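Local structure of Glyco_hydro_cc domain-containing protein (Blastomyces gilchristii, 6UB0) at residues N10-N13 with L14-A17; R155-S158 with E159-L163. The protein hydrolyses beta-1,3-glucan as a curdlan-specific exo-beta-1,3-glucanase of glycoside hydrolase family GH128. One frame throughout, in Å; residues are numbered along the deposited sequence.

Contact 1: residues N10-N13 with L14-A17; sequences NNIN and LLTA. With BGC (beta-D-glucopyranose), chain B.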
loop_
_atom_site.group_PDB
_atom_site.type_symbol
_atom_site.label_atom_id
_atom_site.label_comp_id
_atom_site.label_asym_id
_atom_site.label_seq_id
_atom_site.Cartn_x
_atom_site.Cartn_y
_atom_site.Cartn_z
ATOM N N ASN A 10 -3.282 -9.801 7.969
ATOM C CA ASN A 10 -3.255 -11.225 7.568
ATOM C C ASN A 10 -4.492 -11.936 8.151
ATOM O O ASN A 10 -5.255 -12.591 7.383
ATOM C CB ASN A 10 -1.927 -11.858 7.987
ATOM C CG ASN A 10 -0.716 -11.438 7.170
ATOM O OD1 ASN A 10 0.402 -11.732 7.579
ATOM N ND2 ASN A 10 -0.896 -10.806 6.017
ATOM N N ASN A 11 -4.751 -11.744 9.436
ATOM C CA ASN A 11 -5.873 -12.395 10.166
ATOM C C ASN A 11 -7.106 -11.484 10.113
ATOM O O ASN A 11 -7.055 -10.406 10.698
ATOM C CB ASN A 11 -5.467 -12.676 11.611
ATOM C CG ASN A 11 -6.515 -13.421 12.402
ATOM O OD1 ASN A 11 -7.655 -13.594 11.948
ATOM N ND2 ASN A 11 -6.149 -13.829 13.609
ATOM N N ILE A 12 -8.162 -11.858 9.387
ATOM C CA ILE A 12 -9.294 -10.908 9.178
ATOM C C ILE A 12 -10.020 -10.686 10.517
ATOM O O ILE A 12 -10.569 -9.576 10.718
ATOM C CB ILE A 12 -10.231 -11.310 8.029
ATOM C CG1 ILE A 12 -11.105 -10.105 7.674
ATOM C CG2 ILE A 12 -11.036 -12.540 8.366
ATOM C CD1 ILE A 12 -11.741 -10.171 6.308
ATOM N N ASN A 13 -9.912 -11.653 11.426
ATOM C CA ASN A 13 -10.482 -11.617 12.805
ATOM C C ASN A 13 -10.032 -10.337 13.522
ATOM O O ASN A 13 -10.869 -9.744 14.217
ATOM C CB ASN A 13 -10.085 -12.853 13.620
ATOM C CG ASN A 13 -10.689 -14.125 13.072
ATOM O OD1 ASN A 13 -11.907 -14.204 12.897
ATOM N ND2 ASN A 13 -9.866 -15.127 12.786
ATOM N N LEU A 14 -8.804 -9.858 13.311
ATOM C CA LEU A 14 -8.274 -8.754 14.172
ATOM C C LEU A 14 -8.766 -7.355 13.761
ATOM O O LEU A 14 -8.559 -6.402 14.545
ATOM C CB LEU A 14 -6.754 -8.797 14.157
ATOM C CG LEU A 14 -6.150 -10.190 14.213
ATOM C CD1 LEU A 14 -4.650 -10.106 14.050
ATOM C CD2 LEU A 14 -6.514 -10.894 15.507
ATOM N N LEU A 15 -9.434 -7.209 12.624
ATOM C CA LEU A 15 -9.960 -5.906 12.167
ATOM C C LEU A 15 -11.057 -5.422 13.134
ATOM O O LEU A 15 -11.228 -4.223 13.267
ATOM C CB LEU A 15 -10.458 -6.031 10.727
ATOM C CG LEU A 15 -9.402 -6.506 9.728
ATOM C CD1 LEU A 15 -10.016 -6.833 8.391
ATOM C CD2 LEU A 15 -8.306 -5.490 9.555
ATOM N N THR A 16 -11.756 -6.323 13.827
ATOM C CA THR A 16 -12.769 -5.926 14.847
ATOM C C THR A 16 -12.145 -4.989 15.900
ATOM O O THR A 16 -12.815 -4.031 16.295
ATOM C CB THR A 16 -13.478 -7.152 15.425
ATOM O OG1 THR A 16 -14.446 -7.491 14.426
ATOM C CG2 THR A 16 -14.150 -6.876 16.752
ATOM N N ALA A 17 -10.893 -5.192 16.299
ATOM C CA ALA A 17 -10.243 -4.372 17.343
ATOM C C ALA A 17 -10.212 -2.907 16.905
ATOM O O ALA A 17 -10.104 -2.060 17.771
ATOM C CB ALA A 17 -8.874 -4.897 17.670
HETATM C C2 BGC B . 4.550 -10.450 2.565
HETATM C C3 BGC B . 3.088 -10.780 2.632
HETATM C C4 BGC B . 2.711 -10.749 4.097
HETATM C C5 BGC B . 3.092 -9.388 4.718
HETATM C C6 BGC B . 2.901 -9.149 6.222
HETATM C C1 BGC B . 4.899 -9.158 3.249
HETATM O O2 BGC B . 4.836 -10.331 1.167
HETATM O O3 BGC B . 2.734 -12.009 1.928
HETATM O O4 BGC B . 1.315 -11.047 4.079
HETATM O O5 BGC B . 4.495 -9.117 4.624
HETATM O O6 BGC B . 3.500 -10.281 6.913
#

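Contact 2: residues R155-S158 with E159-L163; sequences RYVS and EAIAL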
loop_
_atom_site.group_PDB
_atom_site.type_symbol
_atom_site.label_atom_id
_atom_site.label_comp_id
_atom_site.label_asym_id
_atom_site.label_seq_id
_atom_site.Cartn_x
_atom_site.Cartn_y
_atom_site.Cartn_z
ATOM N N ARG A 155 10.587 12.709 3.164
ATOM C CA ARG A 155 11.395 13.028 1.962
ATOM C C ARG A 155 11.034 11.984 0.908
ATOM O O ARG A 155 10.639 12.333 -0.252
ATOM C CB ARG A 155 12.873 12.998 2.403
ATOM C CG ARG A 155 13.924 13.086 1.300
ATOM C CD ARG A 155 14.037 11.852 0.393
ATOM N NE ARG A 155 14.380 10.588 1.074
ATOM C CZ ARG A 155 14.531 9.396 0.473
ATOM N NH1 ARG A 155 14.334 9.264 -0.830
ATOM N NH2 ARG A 155 14.851 8.326 1.189
ATOM N N TYR A 156 11.131 10.727 1.350
ATOM C CA TYR A 156 10.829 9.522 0.551
ATOM C C TYR A 156 9.433 9.686 -0.065
ATOM O O TYR A 156 9.243 9.465 -1.246
ATOM C CB TYR A 156 10.941 8.258 1.412
ATOM C CG TYR A 156 10.501 7.031 0.666
ATOM C CD1 TYR A 156 11.337 6.401 -0.232
ATOM C CD2 TYR A 156 9.232 6.497 0.842
ATOM C CE1 TYR A 156 10.935 5.283 -0.946
ATOM C CE2 TYR A 156 8.810 5.390 0.118
ATOM C CZ TYR A 156 9.659 4.776 -0.778
ATOM O OH TYR A 156 9.255 3.658 -1.432
ATOM N N VAL A 157 8.454 10.027 0.762
ATOM C CA VAL A 157 7.021 10.098 0.325
ATOM C C VAL A 157 6.877 11.218 -0.712
ATOM O O VAL A 157 6.222 11.014 -1.779
ATOM C CB VAL A 157 6.075 10.290 1.523
ATOM C CG1 VAL A 157 4.647 10.439 1.054
ATOM C CG2 VAL A 157 6.191 9.143 2.512
ATOM N N SER A 158 7.481 12.359 -0.428
ATOM C CA SER A 158 7.539 13.509 -1.360
ATOM C C SER A 158 8.237 13.079 -2.644
ATOM O O SER A 158 7.703 13.347 -3.694
ATOM C CB SER A 158 8.197 14.656 -0.711
ATOM O OG SER A 158 7.646 14.816 0.591
ATOM N N GLU A 159 9.364 12.391 -2.539
ATOM C CA GLU A 159 10.135 11.936 -3.726
ATOM C C GLU A 159 9.259 10.977 -4.542
ATOM O O GLU A 159 9.295 11.061 -5.798
ATOM C CB GLU A 159 11.446 11.300 -3.277
ATOM C CG GLU A 159 12.534 11.320 -4.338
ATOM C CD GLU A 159 13.933 11.363 -3.748
ATOM O OE1 GLU A 159 14.139 10.729 -2.680
ATOM O OE2 GLU A 159 14.820 12.062 -4.335
ATOM N N ALA A 160 8.473 10.124 -3.867
ATOM C CA ALA A 160 7.548 9.184 -4.544
ATOM C C ALA A 160 6.491 10.009 -5.273
ATOM O O ALA A 160 6.192 9.712 -6.437
ATOM C CB ALA A 160 6.943 8.229 -3.553
ATOM N N ILE A 161 5.955 11.031 -4.609
ATOM C CA ILE A 161 4.908 11.929 -5.177
ATOM C C ILE A 161 5.467 12.666 -6.410
ATOM O O ILE A 161 4.779 12.726 -7.430
ATOM C CB ILE A 161 4.407 12.924 -4.113
ATOM C CG1 ILE A 161 3.617 12.208 -3.012
ATOM C CG2 ILE A 161 3.595 13.998 -4.793
ATOM C CD1 ILE A 161 3.459 12.966 -1.708
ATOM N N ALA A 162 6.663 13.247 -6.266
ATOM C CA ALA A 162 7.352 13.993 -7.326
ATOM C C ALA A 162 7.558 13.000 -8.468
ATOM O O ALA A 162 7.163 13.310 -9.622
ATOM C CB ALA A 162 8.649 14.564 -6.787
ATOM N N LEU A 163 8.055 11.808 -8.152
ATOM C CA LEU A 163 8.333 10.800 -9.207
ATOM C C LEU A 163 7.039 10.498 -9.982
ATOM O O LEU A 163 7.067 10.574 -11.236
ATOM C CB LEU A 163 8.949 9.530 -8.628
ATOM C CG LEU A 163 9.248 8.481 -9.696
ATOM C CD1 LEU A 163 10.204 9.047 -10.755
ATOM C CD2 LEU A 163 9.801 7.199 -9.086
#

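Contact 1: residues N10-N13 with L14-A17
Asn11 and Ile12 meet Leu14 and Leu15 where an Asx turn leads into a 3-10 segment, in the loop between strands 5-8 and 23-27 of the TIM-barrel catalytic core. At the start of the loop, Asn10 turns to the glycan: its ND2 donates to O4 of the bound beta-D-glucopyranose at 2.9 Å, while O6 of the sugar reaches Asn10 OD1 only weakly. Asp212 holds the backbone N atoms of Asn10 and Asn11, tying this ligand-binding end to helix 211-214. Asn11 then makes the turn. Its OD1 accepts from Asn13 N at 3.0 Å, with the donor above the carbonyl plane rather than on a lone pair. CG lies anti to the backbone N (chi1 -176°), which carries the side chain across Leu14, the two crossing at about a right angle, with Asn11 ND2 3.5 Å from Leu14 CD2 and Asn11 CB 3.6 Å from Leu14 CD1. The main chain closes a turn of its own, Leu14 N donating to Asn11 O at 3.2 Å. One residue on, Ile12 O accepts from Leu15 N in the i+3 to i pattern of a 3-10 helix, and on the apolar side Ile12 CG1 packs against Leu15 CD1 at 3.5 Å. Asn13 ND2 adds a weak second bond to Asn11 OD1, at 2.8 Å.

Contact 2: residues R155-S158 with E159-L163
Glu159 N donates to Arg155 O at 2.6 Å, with a C=O...donor angle of 162°, an i+4 to i bond of the alpha helix. The same spacing recurs from Ala160 N to Tyr156 O, from Ile161 N to Val157 O and from Ala162 N to Ser158 O, so four successive bonds fix the backbone. On the outer face the side chains of Arg155 and Glu159 repeat the spacing as a salt bridge. Arg155 NH1 points at Glu159 OE1, which sits at the guanidinium edge, near its plane; the modelled separation is too short for its exact length to be trusted. Guanidinium and carboxylate planes stand 80° apart, consistent with a single-oxygen contact and not a coplanar two-bond pairing. The arginine gets there by folding back at chi2 (-70°) and chi3, laying one guanidinium face over Tyr156 CB. Its other terminal nitrogen, NH2, forms a salt bridge with Asp152, so the guanidinium is held from two points. Elsewhere round the helix, Val157 CG1 meets Ile161 CD1 at 3.9 Å, and Ile161 CG1 lies 3.1 Å from Val157 O, close to the backbone. Ser158 OG returns its bond to Lys154 O. Val157 and Ser158 rest on Trp196 of helix 183-199, whereas Tyr156 and Ala160 face Val141 of strand 138-146, Tyr156 OH bonds to Ser112 O, and Leu163 touches Met123 and Gln124 of helix 119-130. With Arg155 and Glu159 on the exposed side and Tyr156, Val157, Ala160 and Leu163 on the buried side, this is an amphipathic helix in the crossover 138-146, 150-166, 172-180, a beta-alpha-beta crossover of the kind from which a TIM barrel is built.

Contact 1 closes well before contact 2 opens along the chain, and the two lie on opposite sides of the chain's centre, with centres 31 Å apart and nearest atoms about 19 Å apart. They do not touch, yet both belong to the same catalytic core. Contact 1 sits in the loop that follows strand 5-8 of the barrel and reaches the bound sugar directly through Asn10. Contact 2 lies on helix 150-166, against barrel strand 138-146, and the side chain of Tyr156 is about 11 Å from a bound alpha-D-glucopyranose. One thus contributes to the glycan pocket, the other to the barrel's outer helical layer.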